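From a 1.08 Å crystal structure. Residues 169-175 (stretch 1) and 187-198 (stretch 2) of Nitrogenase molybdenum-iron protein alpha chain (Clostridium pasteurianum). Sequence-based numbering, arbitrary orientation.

Stretch 1 169-175: VHAFSCE
Stretch 2, residues 187-198: HIANNTVMTDII

Stretch 1 is a strand from Val-169 to Phe-172 that runs on into a loop; stretch 2 is helical from His-187 to Asp-196, the helix having begun earlier in the chain. Strand phi runs from -132° to -93° and psi from 118° to 143°, whereas most helix residues stay near -60/-45. The axes approach to 9.0 Å with 152° between their N-to-C directions, so the segments run roughly antiparallel. Register is fixed by two CA-CA separations, 6.8 Å for Phe-172 with Ala-189 and 6.7 Å for Cys-174 with Ile-188; consequently His-170, early in the strand, lies against the C-terminal end of the helix. No direct hydrogen bond links the stretches, and the contact, burying 386 Å² over both sides, rests on side-chain packing plus one water.

The helix is held by i to i-4 bonds such as Val-193 N to Ala-189 O (3.0 Å) and Asp-196 N to Thr-192 O (2.9 Å). At its end Val-193 O accepts from both Ile-197 N (3.1 Å) and Ile-198 N (2.9 Å), while Ile-197, at -121/-62, is the first residue to leave helical phi/psi. In stretch 1, a weak bond of 3.0 Å from Cys-174 N to Phe-172 O accompanies the turn away from strand geometry, with Ser-173 at -89/71 and Cys-174 at -105/39.

Ile-188, Thr-192 and Asp-196, spaced four residues apart, all direct CA-to-CB toward the strand, as one helical face should. Ile-188 (chi1 -69°, m; chi2 161°, t) extends CD1 to 3.5 Å from Ser-173 O and 4.1 Å from Cys-174 CA. Ile-188 CG2 packs 4.3 Å from Cys-174 CB and 4.4 Å from Phe-172 CB, both apolar contacts. Cys-174 has chi1 55° (p), its CA-to-CB bond also toward the helix.

Phe-172 leaves its backbone sideways, but chi1 -61° (m) and chi2 84° bring the ring end nearer the helix. Phe-172 CE2 lies 3.7 Å from Thr-192 CB and 3.9 Å from Ala-189 CA; Ala-189 directs its own CA-to-CB bond sideways. Ile-188 O meets the ring edge, near its plane, 4.1 Å from Phe-172 CD2. Thr-192 (chi1 -68°, m) also places CG2 4.2 Å from His-170 CB.

The CA-to-CB bond of His-170 points toward the helix; chi1 is -57° (m) and chi2 -62°. Ile-197 (chi1 -51°, m; chi2 178°, t) sets CG1 over one face of the His-170 imidazole, 4.0 Å from the ring centroid and 28° off the normal, a CH-pi contact in which aliphatic carbon meets the pi cloud; His-170 NE2 to Ile-197 CG1 is 3.6 Å. NE2 is hydrogen-bonded elsewhere in the structure. His-170 ND1 is 2.8 Å from the oxygen of water 1, which donates to Asp-196 OD2 at 2.6 Å. Asp-196 (chi1 -60°, m; chi2 -6°) thus completes a polar bridge, while its CB lies 3.9 Å from His-170 CE1.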

ATOM      1  N   VAL A 169     -33.981  21.123 -22.738  1.00 10.99           N
ATOM      2  CA  VAL A 169     -33.262  19.937 -23.191  1.00 10.47           C
ATOM      3  C   VAL A 169     -32.635  20.321 -24.512  1.00 10.85           C
ATOM      4  O   VAL A 169     -33.331  20.692 -25.451  1.00 13.06           O
ATOM      5  CB  VAL A 169     -34.166  18.701 -23.329  1.00 10.96           C
ATOM      6  CG1 VAL A 169     -33.350  17.483 -23.659  1.00 11.53           C
ATOM      7  CG2 VAL A 169     -34.956  18.451 -22.042  1.00 11.57           C
ATOM      8  N   HIS A 170     -31.319  20.221 -24.599  1.00  9.83           N
ATOM      9  CA  HIS A 170     -30.576  20.673 -25.776  1.00 10.12           C
ATOM     10  C   HIS A 170     -29.954  19.498 -26.495  1.00  9.62           C
ATOM     11  O   HIS A 170     -29.143  18.768 -25.914  1.00 10.81           O
ATOM     12  CB  HIS A 170     -29.478  21.643 -25.387  1.00 10.58           C
ATOM     13  CG  HIS A 170     -30.000  22.837 -24.646  1.00 10.21           C
ATOM     14  ND1 HIS A 170     -30.878  23.718 -25.226  1.00 11.64           N
ATOM     15  CD2 HIS A 170     -29.777  23.302 -23.400  1.00 11.26           C
ATOM     16  CE1 HIS A 170     -31.156  24.679 -24.368  1.00 11.05           C
ATOM     17  NE2 HIS A 170     -30.525  24.447 -23.248  1.00 11.44           N
ATOM     18  N   ALA A 171     -30.339  19.328 -27.752  1.00  9.59           N
ATOM     19  CA  ALA A 171     -29.771  18.272 -28.607  1.00 10.52           C
ATOM     20  C   ALA A 171     -28.590  18.783 -29.423  1.00 10.24           C
ATOM     21  O   ALA A 171     -28.616  19.880 -29.963  1.00 11.28           O
ATOM     22  CB  ALA A 171     -30.849  17.714 -29.530  1.00 11.15           C
ATOM     23  N   PHE A 172     -27.585  17.922 -29.587  1.00  9.44           N
ATOM     24  CA  PHE A 172     -26.396  18.244 -30.364  1.00  9.75           C
ATOM     25  C   PHE A 172     -26.106  17.107 -31.324  1.00  9.72           C
ATOM     26  O   PHE A 172     -25.823  15.986 -30.878  1.00  9.98           O
ATOM     27  CB  PHE A 172     -25.181  18.444 -29.450  1.00  9.72           C
ATOM     28  CG  PHE A 172     -25.340  19.571 -28.469  1.00  9.41           C
ATOM     29  CD1 PHE A 172     -25.979  19.390 -27.268  1.00 10.04           C
ATOM     30  CD2 PHE A 172     -24.839  20.833 -28.758  1.00  9.69           C
ATOM     31  CE1 PHE A 172     -26.144  20.419 -26.358  1.00 10.18           C
ATOM     32  CE2 PHE A 172     -24.982  21.882 -27.855  1.00 10.15           C
ATOM     33  CZ  PHE A 172     -25.655  21.684 -26.663  1.00 10.26           C
ATOM     34  N   SER A 173     -26.141  17.390 -32.635  1.00 10.01           N
ATOM     35  CA  SER A 173     -25.872  16.364 -33.642  1.00  9.90           C
ATOM     36  C   SER A 173     -24.384  16.325 -33.945  1.00  9.81           C
ATOM     37  O   SER A 173     -23.939  16.738 -34.999  1.00 10.65           O
ATOM     38  CB  SER A 173     -26.677  16.623 -34.891  1.00 12.07           C
ATOM     39  OG  SER A 173     -28.042  16.334 -34.665  1.00 14.04           O
ATOM     40  N   CYS A 174     -23.638  15.824 -32.971  1.00  9.60           N
ATOM     41  CA  CYS A 174     -22.169  15.738 -32.996  1.00  9.39           C
ATOM     42  C   CYS A 174     -21.658  14.325 -33.234  1.00  9.69           C
ATOM     43  O   CYS A 174     -20.649  13.904 -32.678  1.00  9.59           O
ATOM     44  CB  CYS A 174     -21.583  16.356 -31.750  1.00  9.43           C
ATOM     45  SG  CYS A 174     -22.228  15.660 -30.199  1.00  9.72           S
ATOM     46  N   GLU A 175     -22.337  13.598 -34.120  1.00  9.77           N
ATOM     47  CA  GLU A 175     -21.847  12.288 -34.527  1.00  9.33           C
ATOM     48  C   GLU A 175     -20.367  12.340 -34.880  1.00 10.23           C
ATOM     49  O   GLU A 175     -19.916  13.249 -35.559  1.00 10.00           O
ATOM     50  CB  GLU A 175     -22.629  11.733 -35.710  1.00 10.33           C
ATOM     51  CG  GLU A 175     -24.068  11.362 -35.462  1.00 11.24           C
ATOM     52  CD  GLU A 175     -25.097  12.480 -35.570  1.00 12.15           C
ATOM     53  OE1 GLU A 175     -26.285  12.104 -35.680  1.00 13.01           O
ATOM     54  OE2 GLU A 175     -24.752  13.680 -35.550  1.00 11.59           O
ATOM     55  N   HIS A 187     -17.943  23.769 -33.281  1.00  9.00           N
ATOM     56  CA  HIS A 187     -18.866  24.599 -34.068  1.00  9.55           C
ATOM     57  C   HIS A 187     -20.319  24.197 -33.752  1.00  9.95           C
ATOM     58  O   HIS A 187     -21.191  25.040 -33.542  1.00 10.26           O
ATOM     59  CB  HIS A 187     -18.528  24.436 -35.535  1.00 10.18           C
ATOM     60  CG  HIS A 187     -19.163  25.448 -36.428  1.00 10.98           C
ATOM     61  ND1 HIS A 187     -18.702  25.677 -37.696  1.00 11.94           N
ATOM     62  CD2 HIS A 187     -20.170  26.319 -36.231  1.00 11.46           C
ATOM     63  CE1 HIS A 187     -19.408  26.632 -38.269  1.00 12.99           C
ATOM     64  NE2 HIS A 187     -20.311  27.030 -37.397  1.00 12.10           N
ATOM     65  N   ILE A 188     -20.571  22.894 -33.725  1.00  9.05           N
ATOM     66  CA  ILE A 188     -21.894  22.370 -33.429  1.00  9.69           C
ATOM     67  C   ILE A 188     -22.329  22.815 -32.030  1.00  9.48           C
ATOM     68  O   ILE A 188     -23.492  23.244 -31.824  1.00 10.62           O
ATOM     69  CB  ILE A 188     -21.882  20.828 -33.566  1.00  9.87           C
ATOM     70  CG1 ILE A 188     -21.723  20.442 -35.044  1.00 10.86           C
ATOM     71  CG2 ILE A 188     -23.165  20.207 -33.003  1.00  9.97           C
ATOM     72  CD1 ILE A 188     -21.241  19.021 -35.284  1.00 11.82           C
ATOM     73  N   ALA A 189     -21.450  22.761 -31.040  1.00  8.96           N
ATOM     74  CA  ALA A 189     -21.792  23.218 -29.714  1.00  9.47           C
ATOM     75  C   ALA A 189     -22.104  24.705 -29.720  1.00  9.34           C
ATOM     76  O   ALA A 189     -23.086  25.153 -29.094  1.00 10.09           O
ATOM     77  CB  ALA A 189     -20.676  22.918 -28.727  1.00  9.80           C
ATOM     78  N   ASN A 190     -21.248  25.495 -30.363  1.00  9.05           N
ATOM     79  CA  ASN A 190     -21.431  26.941 -30.344  1.00  9.58           C
ATOM     80  C   ASN A 190     -22.772  27.354 -30.926  1.00  9.43           C
ATOM     81  O   ASN A 190     -23.396  28.295 -30.446  1.00 10.91           O
ATOM     82  CB  ASN A 190     -20.322  27.673 -31.127  1.00  9.71           C
ATOM     83  CG  ASN A 190     -19.028  27.934 -30.327  1.00  9.70           C
ATOM     84  OD1 ASN A 190     -18.583  29.066 -30.270  1.00 10.08           O
ATOM     85  ND2 ASN A 190     -18.450  26.899 -29.727  1.00  9.37           N
ATOM     86  N   ASN A 191     -23.207  26.678 -31.981  1.00  9.72           N
ATOM     87  CA  ASN A 191     -24.448  27.066 -32.648  1.00 10.78           C
ATOM     88  C   ASN A 191     -25.610  26.996 -31.671  1.00  9.86           C
ATOM     89  O   ASN A 191     -26.409  27.933 -31.556  1.00 12.39           O
ATOM     90  CB  ASN A 191     -24.731  26.183 -33.840  1.00 11.19           C
ATOM     91  CG  ASN A 191     -23.838  26.463 -35.010  1.00 11.92           C
ATOM     92  OD1 ASN A 191     -23.153  27.496 -35.079  1.00 11.77           O
ATOM     93  ND2 ASN A 191     -23.842  25.528 -35.970  1.00 12.49           N
ATOM     94  N   THR A 192     -25.739  25.883 -30.970  1.00 10.23           N
ATOM     95  CA  THR A 192     -26.868  25.683 -30.059  1.00 10.48           C
ATOM     96  C   THR A 192     -26.723  26.508 -28.789  1.00 10.40           C
ATOM     97  O   THR A 192     -27.703  27.064 -28.275  1.00 11.18           O
ATOM     98  CB  THR A 192     -27.062  24.183 -29.786  1.00 11.67           C
ATOM     99  OG1 THR A 192     -27.512  23.567 -30.993  1.00 12.45           O
ATOM    100  CG2 THR A 192     -27.989  23.917 -28.633  1.00 12.06           C
ATOM    101  N   VAL A 193     -25.507  26.646 -28.263  1.00 10.13           N
ATOM    102  CA  VAL A 193     -25.327  27.520 -27.107  1.00 10.09           C
ATOM    103  C   VAL A 193     -25.760  28.952 -27.454  1.00 10.24           C
ATOM    104  O   VAL A 193     -26.462  29.609 -26.664  1.00 10.98           O
ATOM    105  CB  VAL A 193     -23.851  27.479 -26.633  1.00  9.98           C
ATOM    106  CG1 VAL A 193     -23.588  28.568 -25.602  1.00  9.95           C
ATOM    107  CG2 VAL A 193     -23.521  26.120 -26.037  1.00 10.21           C
ATOM    108  N   MET A 194     -25.337  29.441 -28.614  1.00 10.06           N
ATOM    109  CA  MET A 194     -25.663  30.814 -28.999  1.00 10.81           C
ATOM    110  C   MET A 194     -27.153  31.058 -29.080  1.00 11.38           C
ATOM    111  O   MET A 194     -27.642  32.047 -28.539  1.00 14.85           O
ATOM    112  CB  MET A 194     -24.996  31.167 -30.319  1.00 11.01           C
ATOM    113  CG  MET A 194     -25.206  32.618 -30.728  1.00 11.63           C
ATOM    114  SD  MET A 194     -24.277  33.747 -29.662  1.00 12.70           S
ATOM    115  CE  MET A 194     -25.183  35.258 -29.992  1.00 12.59           C
ATOM    116  N   THR A 195     -27.865  30.216 -29.811  1.00 12.68           N
ATOM    117  CA  THR A 195     -29.267  30.505 -30.065  1.00 13.48           C
ATOM    118  C   THR A 195     -30.181  30.064 -28.956  1.00 12.20           C
ATOM    119  O   THR A 195     -31.230  30.678 -28.751  1.00 14.22           O
ATOM    120  CB  THR A 195     -29.727  29.924 -31.393  1.00 19.43           C
ATOM    121  OG1 THR A 195     -29.587  28.521 -31.380  1.00 19.41           O
ATOM    122  CG2 THR A 195     -28.919  30.482 -32.567  1.00 24.99           C
ATOM    123  N   ASP A 196     -29.815  28.999 -28.243  1.00 11.59           N
ATOM    124  CA  ASP A 196     -30.777  28.381 -27.322  1.00 11.24           C
ATOM    125  C   ASP A 196     -30.457  28.606 -25.850  1.00 11.11           C
ATOM    126  O   ASP A 196     -31.293  28.282 -24.993  1.00 11.94           O
ATOM    127  CB  ASP A 196     -30.898  26.869 -27.617  1.00 11.91           C
ATOM    128  CG  ASP A 196     -31.368  26.573 -29.023  1.00 13.86           C
ATOM    129  OD1 ASP A 196     -31.723  27.503 -29.760  1.00 18.67           O
ATOM    130  OD2 ASP A 196     -31.335  25.395 -29.407  1.00 15.57           O
ATOM    131  N   ILE A 197     -29.270  29.141 -25.566  1.00 11.26           N
ATOM    132  CA  ILE A 197     -28.852  29.372 -24.184  1.00 10.73           C
ATOM    133  C   ILE A 197     -28.541  30.858 -23.926  1.00 10.67           C
ATOM    134  O   ILE A 197     -29.142  31.499 -23.077  1.00 10.92           O
ATOM    135  CB  ILE A 197     -27.694  28.422 -23.719  1.00 10.63           C
ATOM    136  CG1 ILE A 197     -28.049  26.972 -24.019  1.00 10.98           C
ATOM    137  CG2 ILE A 197     -27.406  28.667 -22.248  1.00 11.60           C
ATOM    138  CD1 ILE A 197     -26.960  25.992 -23.653  1.00 11.35           C
ATOM    139  N   ILE A 198     -27.542  31.384 -24.636  1.00 10.87           N
ATOM    140  CA  ILE A 198     -27.097  32.759 -24.415  1.00 10.92           C
ATOM    141  C   ILE A 198     -28.250  33.736 -24.652  1.00 11.68           C
ATOM    142  O   ILE A 198     -28.932  33.687 -25.689  1.00 12.74           O
ATOM    143  CB  ILE A 198     -25.893  33.110 -25.332  1.00 10.94           C
ATOM    144  CG1 ILE A 198     -24.681  32.281 -24.904  1.00 10.92           C
ATOM    145  CG2 ILE A 198     -25.599  34.606 -25.296  1.00 11.98           C
ATOM    146  CD1 ILE A 198     -23.443  32.482 -25.763  1.00 11.31           C
TER
HETATM  147  O   HOH W   1     -32.019  23.473 -27.772  1.00 14.20           O